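Local structure of Cas13d (uncultured Ruminococcus sp, 6IV9) at residues T317-V322 and F498-Y503; L321-L326 and K490-L495. The protein acts as an RNA-guided CRISPR effector that binds a crRNA and, through two HEPN domains, carries out crRNA maturation and target RNA cleavage. The protein carries 2 engineered substitutions. One frame throughout, in Å; residues are numbered along the deposited sequence.

Contact 1 of 2, residues T317-V322 and F498-Y503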
# COMPACT_ATOMS: atom_id res chain seq x y z
N THR A 317 4.62 -14.51 -19.71
CA THR A 317 4.79 -13.06 -19.48
C THR A 317 5.24 -12.82 -18.04
O THR A 317 6.16 -12.06 -17.85
CB THR A 317 3.51 -12.29 -19.80
OG1 THR A 317 3.28 -12.32 -21.20
CG2 THR A 317 3.56 -10.87 -19.29
N LEU A 318 4.64 -13.50 -17.08
CA LEU A 318 5.01 -13.28 -15.66
C LEU A 318 6.48 -13.66 -15.46
O LEU A 318 7.17 -12.93 -14.82
CB LEU A 318 4.10 -14.10 -14.75
CG LEU A 318 2.65 -13.67 -14.74
CD1 LEU A 318 1.87 -14.46 -13.72
CD2 LEU A 318 2.54 -12.19 -14.46
N ASP A 319 6.90 -14.77 -16.05
CA ASP A 319 8.32 -15.20 -15.96
C ASP A 319 9.23 -14.18 -16.63
O ASP A 319 10.26 -13.89 -16.11
CB ASP A 319 8.50 -16.58 -16.55
CG ASP A 319 8.01 -17.66 -15.62
OD1 ASP A 319 8.02 -17.43 -14.43
OD2 ASP A 319 7.61 -18.70 -16.10
N TYR A 320 8.81 -13.65 -17.76
CA TYR A 320 9.66 -12.69 -18.49
C TYR A 320 9.92 -11.45 -17.64
O TYR A 320 11.03 -10.99 -17.58
CB TYR A 320 8.94 -12.30 -19.78
CG TYR A 320 9.69 -11.32 -20.63
CD1 TYR A 320 9.64 -9.97 -20.37
CD2 TYR A 320 10.48 -11.75 -21.67
CE1 TYR A 320 10.34 -9.06 -21.14
CE2 TYR A 320 11.19 -10.86 -22.45
CZ TYR A 320 11.11 -9.51 -22.19
OH TYR A 320 11.81 -8.64 -22.96
N LEU A 321 8.87 -10.91 -17.01
CA LEU A 321 9.06 -9.69 -16.21
C LEU A 321 9.97 -9.96 -15.02
O LEU A 321 10.87 -9.19 -14.81
CB LEU A 321 7.69 -9.20 -15.74
CG LEU A 321 6.67 -8.89 -16.83
CD1 LEU A 321 5.29 -8.68 -16.24
CD2 LEU A 321 7.10 -7.69 -17.66
N VAL A 322 9.71 -11.01 -14.25
CA VAL A 322 10.54 -11.30 -13.05
C VAL A 322 11.97 -11.68 -13.43
O VAL A 322 12.86 -11.26 -12.75
CB VAL A 322 9.92 -12.34 -12.10
CG1 VAL A 322 10.43 -12.10 -10.70
CG2 VAL A 322 8.42 -12.23 -12.10
N PHE A 498 1.62 -17.14 -8.25
CA PHE A 498 0.85 -16.12 -7.50
C PHE A 498 1.80 -14.99 -7.09
O PHE A 498 1.42 -13.85 -7.25
CB PHE A 498 0.14 -16.74 -6.30
CG PHE A 498 -0.69 -15.73 -5.55
CD1 PHE A 498 -2.00 -15.48 -5.91
CD2 PHE A 498 -0.14 -15.00 -4.52
CE1 PHE A 498 -2.74 -14.53 -5.24
CE2 PHE A 498 -0.89 -14.05 -3.85
CZ PHE A 498 -2.19 -13.82 -4.22
N SER A 499 3.00 -15.32 -6.62
CA SER A 499 4.02 -14.33 -6.20
C SER A 499 4.44 -13.50 -7.40
O SER A 499 4.55 -12.32 -7.28
CB SER A 499 5.20 -15.02 -5.60
OG SER A 499 4.81 -15.87 -4.55
N LYS A 500 4.66 -14.15 -8.53
CA LYS A 500 5.07 -13.46 -9.78
C LYS A 500 3.94 -12.53 -10.24
O LYS A 500 4.22 -11.51 -10.80
CB LYS A 500 5.58 -14.48 -10.80
CG LYS A 500 6.87 -15.17 -10.39
CD LYS A 500 7.43 -16.11 -11.43
CE LYS A 500 6.97 -17.54 -11.28
NZ LYS A 500 7.92 -18.49 -11.90
N MET A 501 2.70 -12.94 -10.03
CA MET A 501 1.54 -12.10 -10.42
C MET A 501 1.56 -10.83 -9.58
O MET A 501 1.32 -9.79 -10.12
CB MET A 501 0.23 -12.84 -10.18
CG MET A 501 -0.96 -12.03 -10.54
SD MET A 501 -2.45 -13.01 -10.49
CE MET A 501 -2.63 -13.29 -8.74
N ILE A 502 1.84 -10.96 -8.29
CA ILE A 502 1.94 -9.76 -7.40
C ILE A 502 3.10 -8.88 -7.87
O ILE A 502 2.92 -7.69 -7.95
CB ILE A 502 2.05 -10.16 -5.92
CG1 ILE A 502 0.84 -10.97 -5.48
CG2 ILE A 502 2.26 -8.93 -5.07
CD1 ILE A 502 -0.48 -10.30 -5.68
N TYR A 503 4.21 -9.48 -8.27
CA TYR A 503 5.34 -8.67 -8.76
C TYR A 503 4.90 -7.88 -10.00
O TYR A 503 5.25 -6.75 -10.13
CB TYR A 503 6.57 -9.50 -9.11
CG TYR A 503 7.63 -8.67 -9.77
CD1 TYR A 503 8.43 -7.83 -9.03
CD2 TYR A 503 7.77 -8.63 -11.14
CE1 TYR A 503 9.37 -7.02 -9.62
CE2 TYR A 503 8.71 -7.82 -11.75
CZ TYR A 503 9.51 -7.00 -10.99
OH TYR A 503 10.42 -6.18 -11.55
O HOH W 1 10.82 -6.43 -14.22
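Leu318, Val322 and Lys500 form the middle of a buried helix-helix crossing, in which helix 312-330 meets the short helix 497-505 at 63° with the segment axes 9.2 Å apart. Leu318 spreads its two methyls over the Lys500-Met501 backbone, CD1 lying 4.1 Å from Met501 CA. One turn on, Val322 CG2 sits where two side chains converge: it packs 3.7 Å from CG of Lys500, whose chain it crosses at about a right angle, and 3.8 Å from Tyr503 CD2. Lys500 bends at chi3 (-91°), which keeps CE as close to Asp319 OD1 as CD is; from there NZ meets the syn lone pair of OD1 at 2.7 Å in a salt bridge. Tyr497 ties the pair together, bonding to Asp319 OD2 through OH and forming a cation-pi contact with Lys500. A leucine in place of Lys500 would probably leave the Asp319 carboxylate without its charged mate. At the other end, a water lying in the plane of the Tyr503 ring bridges its OH to Leu321 O. Helix 556-570 covers Tyr503 through Val566, Ile569 and Ala570, while helices 267-291 and 306-309 pack on Met501 through Ile283 and Phe306.

Contact 2 of 2, residues L321-L326 and K490-L495. With nucleotides of chain B.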
# COMPACT_ATOMS: atom_id res chain seq x y z
N LEU A 321 8.87 -10.91 -17.01
CA LEU A 321 9.06 -9.69 -16.21
C LEU A 321 9.97 -9.96 -15.02
O LEU A 321 10.87 -9.19 -14.81
CB LEU A 321 7.69 -9.20 -15.74
CG LEU A 321 6.67 -8.89 -16.83
CD1 LEU A 321 5.29 -8.68 -16.24
CD2 LEU A 321 7.10 -7.69 -17.66
N VAL A 322 9.71 -11.01 -14.25
CA VAL A 322 10.54 -11.30 -13.05
C VAL A 322 11.97 -11.68 -13.43
O VAL A 322 12.86 -11.26 -12.75
CB VAL A 322 9.92 -12.34 -12.10
CG1 VAL A 322 10.43 -12.10 -10.70
CG2 VAL A 322 8.42 -12.23 -12.10
N GLU A 323 12.14 -12.44 -14.50
CA GLU A 323 13.48 -12.86 -14.97
C GLU A 323 14.27 -11.61 -15.33
O GLU A 323 15.43 -11.54 -15.01
CB GLU A 323 13.34 -13.70 -16.23
CG GLU A 323 13.26 -15.18 -15.99
CD GLU A 323 12.78 -15.95 -17.20
OE1 GLU A 323 12.93 -15.44 -18.32
OE2 GLU A 323 12.23 -17.06 -17.03
N GLU A 324 13.63 -10.66 -15.97
CA GLU A 324 14.34 -9.43 -16.37
C GLU A 324 14.86 -8.69 -15.13
O GLU A 324 15.96 -8.22 -15.16
CB GLU A 324 13.38 -8.56 -17.16
CG GLU A 324 14.02 -7.36 -17.79
CD GLU A 324 13.04 -6.56 -18.61
OE1 GLU A 324 12.88 -6.86 -19.79
OE2 GLU A 324 12.45 -5.64 -18.06
N ARG A 325 14.03 -8.55 -14.11
CA ARG A 325 14.46 -7.86 -12.88
C ARG A 325 15.55 -8.67 -12.15
O ARG A 325 16.52 -8.10 -11.76
CB ARG A 325 13.25 -7.67 -11.97
CG ARG A 325 13.59 -7.20 -10.57
CD ARG A 325 13.87 -5.73 -10.57
NE ARG A 325 15.22 -5.46 -11.02
CZ ARG A 325 15.76 -4.26 -11.09
NH1 ARG A 325 15.08 -3.20 -10.69
NH2 ARG A 325 16.98 -4.12 -11.55
N LEU A 326 15.33 -9.97 -11.98
CA LEU A 326 16.28 -10.84 -11.24
C LEU A 326 17.61 -10.95 -11.99
O LEU A 326 18.64 -10.93 -11.36
CB LEU A 326 15.62 -12.21 -11.07
CG LEU A 326 15.15 -12.58 -9.67
CD1 LEU A 326 15.15 -11.43 -8.70
CD2 LEU A 326 13.84 -13.33 -9.67
N LYS A 490 18.44 -15.85 -6.11
CA LYS A 490 16.99 -16.08 -6.28
C LYS A 490 16.68 -15.99 -7.77
O LYS A 490 17.09 -15.03 -8.38
CB LYS A 490 16.21 -15.09 -5.41
CG LYS A 490 16.19 -15.47 -3.95
CD LYS A 490 15.14 -16.50 -3.65
CE LYS A 490 15.63 -17.68 -2.85
NZ LYS A 490 16.06 -17.30 -1.49
N ASN A 491 15.99 -16.97 -8.30
CA ASN A 491 15.65 -17.05 -9.74
C ASN A 491 14.12 -17.10 -9.91
O ASN A 491 13.44 -17.49 -8.99
CB ASN A 491 16.33 -18.26 -10.38
CG ASN A 491 17.83 -18.24 -10.22
OD1 ASN A 491 18.40 -19.12 -9.58
ND2 ASN A 491 18.49 -17.26 -10.80
N ALA A 492 13.64 -16.78 -11.11
CA ALA A 492 12.20 -16.73 -11.43
C ALA A 492 11.57 -18.10 -11.21
O ALA A 492 10.47 -18.16 -10.72
CB ALA A 492 11.97 -16.25 -12.83
N SER A 493 12.31 -19.17 -11.51
CA SER A 493 11.80 -20.55 -11.35
C SER A 493 11.57 -20.87 -9.87
O SER A 493 10.87 -21.81 -9.60
CB SER A 493 12.75 -21.53 -11.98
OG SER A 493 14.00 -21.45 -11.35
N ASP A 494 12.18 -20.11 -8.97
CA ASP A 494 12.07 -20.38 -7.52
C ASP A 494 10.76 -19.83 -6.94
O ASP A 494 10.49 -20.14 -5.80
CB ASP A 494 13.19 -19.71 -6.72
CG ASP A 494 14.58 -20.22 -7.02
OD1 ASP A 494 14.70 -21.36 -7.46
OD2 ASP A 494 15.53 -19.47 -6.80
N LEU A 495 10.01 -19.05 -7.70
CA LEU A 495 8.80 -18.40 -7.15
C LEU A 495 7.50 -19.01 -7.70
O LEU A 495 7.50 -19.46 -8.81
CB LEU A 495 8.83 -16.91 -7.52
CG LEU A 495 10.11 -16.15 -7.18
CD1 LEU A 495 9.99 -14.69 -7.56
CD2 LEU A 495 10.47 -16.30 -5.72
P U B 43 18.11 -1.08 -2.71
OP1 U B 43 17.11 -2.05 -2.13
OP2 U B 43 18.92 -0.27 -1.81
O5' U B 43 19.03 -2.01 -3.62
C5' U B 43 20.04 -1.44 -4.47
C4' U B 43 21.02 -2.52 -4.88
O4' U B 43 20.29 -3.41 -5.74
C3' U B 43 22.21 -2.05 -5.73
O3' U B 43 23.23 -1.70 -4.82
C2' U B 43 22.51 -3.30 -6.58
O2' U B 43 23.13 -4.21 -5.70
C1' U B 43 21.09 -3.83 -6.85
N1 U B 43 20.49 -3.32 -8.09
C2 U B 43 21.02 -3.76 -9.28
O2 U B 43 21.92 -4.56 -9.35
N3 U B 43 20.44 -3.21 -10.40
C4 U B 43 19.42 -2.30 -10.44
O4 U B 43 19.01 -1.91 -11.54
C5 U B 43 18.92 -1.90 -9.17
C6 U B 43 19.46 -2.41 -8.06
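Leu326 and Ala492 are the side chains most enclosed where helix 312-330 meets the loop that precedes helix 497-505, and no hydrogen bond crosses directly between the two segments. Leu326 lies against the loop backbone: its CG comes within 3.4 Å of Lys490 O, and CD2 lies over the next peptide link, 3.7 Å from Ala492 N. Its chi2 of 12° nearly eclipses CD1 with CA, a torsion that is probably somewhat strained. Ala492 points back toward the helix, and its CB packs on the methylene of Glu323, 3.6 Å from CG. The glutamate chain continues extended beyond that carbon. Deeper in, Val322 uses its other methyl, CG1, to reach Leu495 CD1 at 4.1 Å, the two side chains passing at an oblique angle.

Residues 492-494 form a short 3-10 segment within the loop: Asp494 N bonds back to Asn491 O and Leu495 N to Ala492 O. Asp494 OD2 receives Asn491 N at 3.0 Å, from well above the carboxylate plane. Lys490 O, beside Leu326, is also bonded to Asn330 ND2 farther along the helix.

Arg325 belongs to the same helical turn but serves the RNA. Its chain bends at chi2 and chi3, and the edge of its guanidinium faces U43 of chain B, where NH2 donates to O4 at 3.0 Å, in the guanidinium plane and with an N-H...O angle of 152°. This is a contact with the base rather than the phosphate. The other terminal nitrogen, NH1, bonds to Arg573 O, which helps fix the rotation of the group. Helix 556-570 lines the site, Ile569 touching both Arg325 and Leu326, Ile565 meeting Lys490 and Glu562 meeting Leu495, while Tyr503 of helix 497-505 packs on Arg325.

The two contacts follow each other along helix 312-330, sharing Leu321 and Val322, with centres about 8 Å apart on the same side of the chain's centre. On the partner side the order reverses: the loop of contact 2, 490-495, comes first and leads into helix 497-505 of contact 1. Lys500 NZ closes the gap between them through a probable hydrogen bond of 2.8 Å to Ala492 O, and Tyr503 OH lies 3.2 Å from Arg325 CB. More than 160 residues, largely helical, separate the partners in sequence, so both contacts join distant parts of this mostly helical protein. Together they connect a buried helix crossing to the turn from which Arg325 reaches the bound RNA.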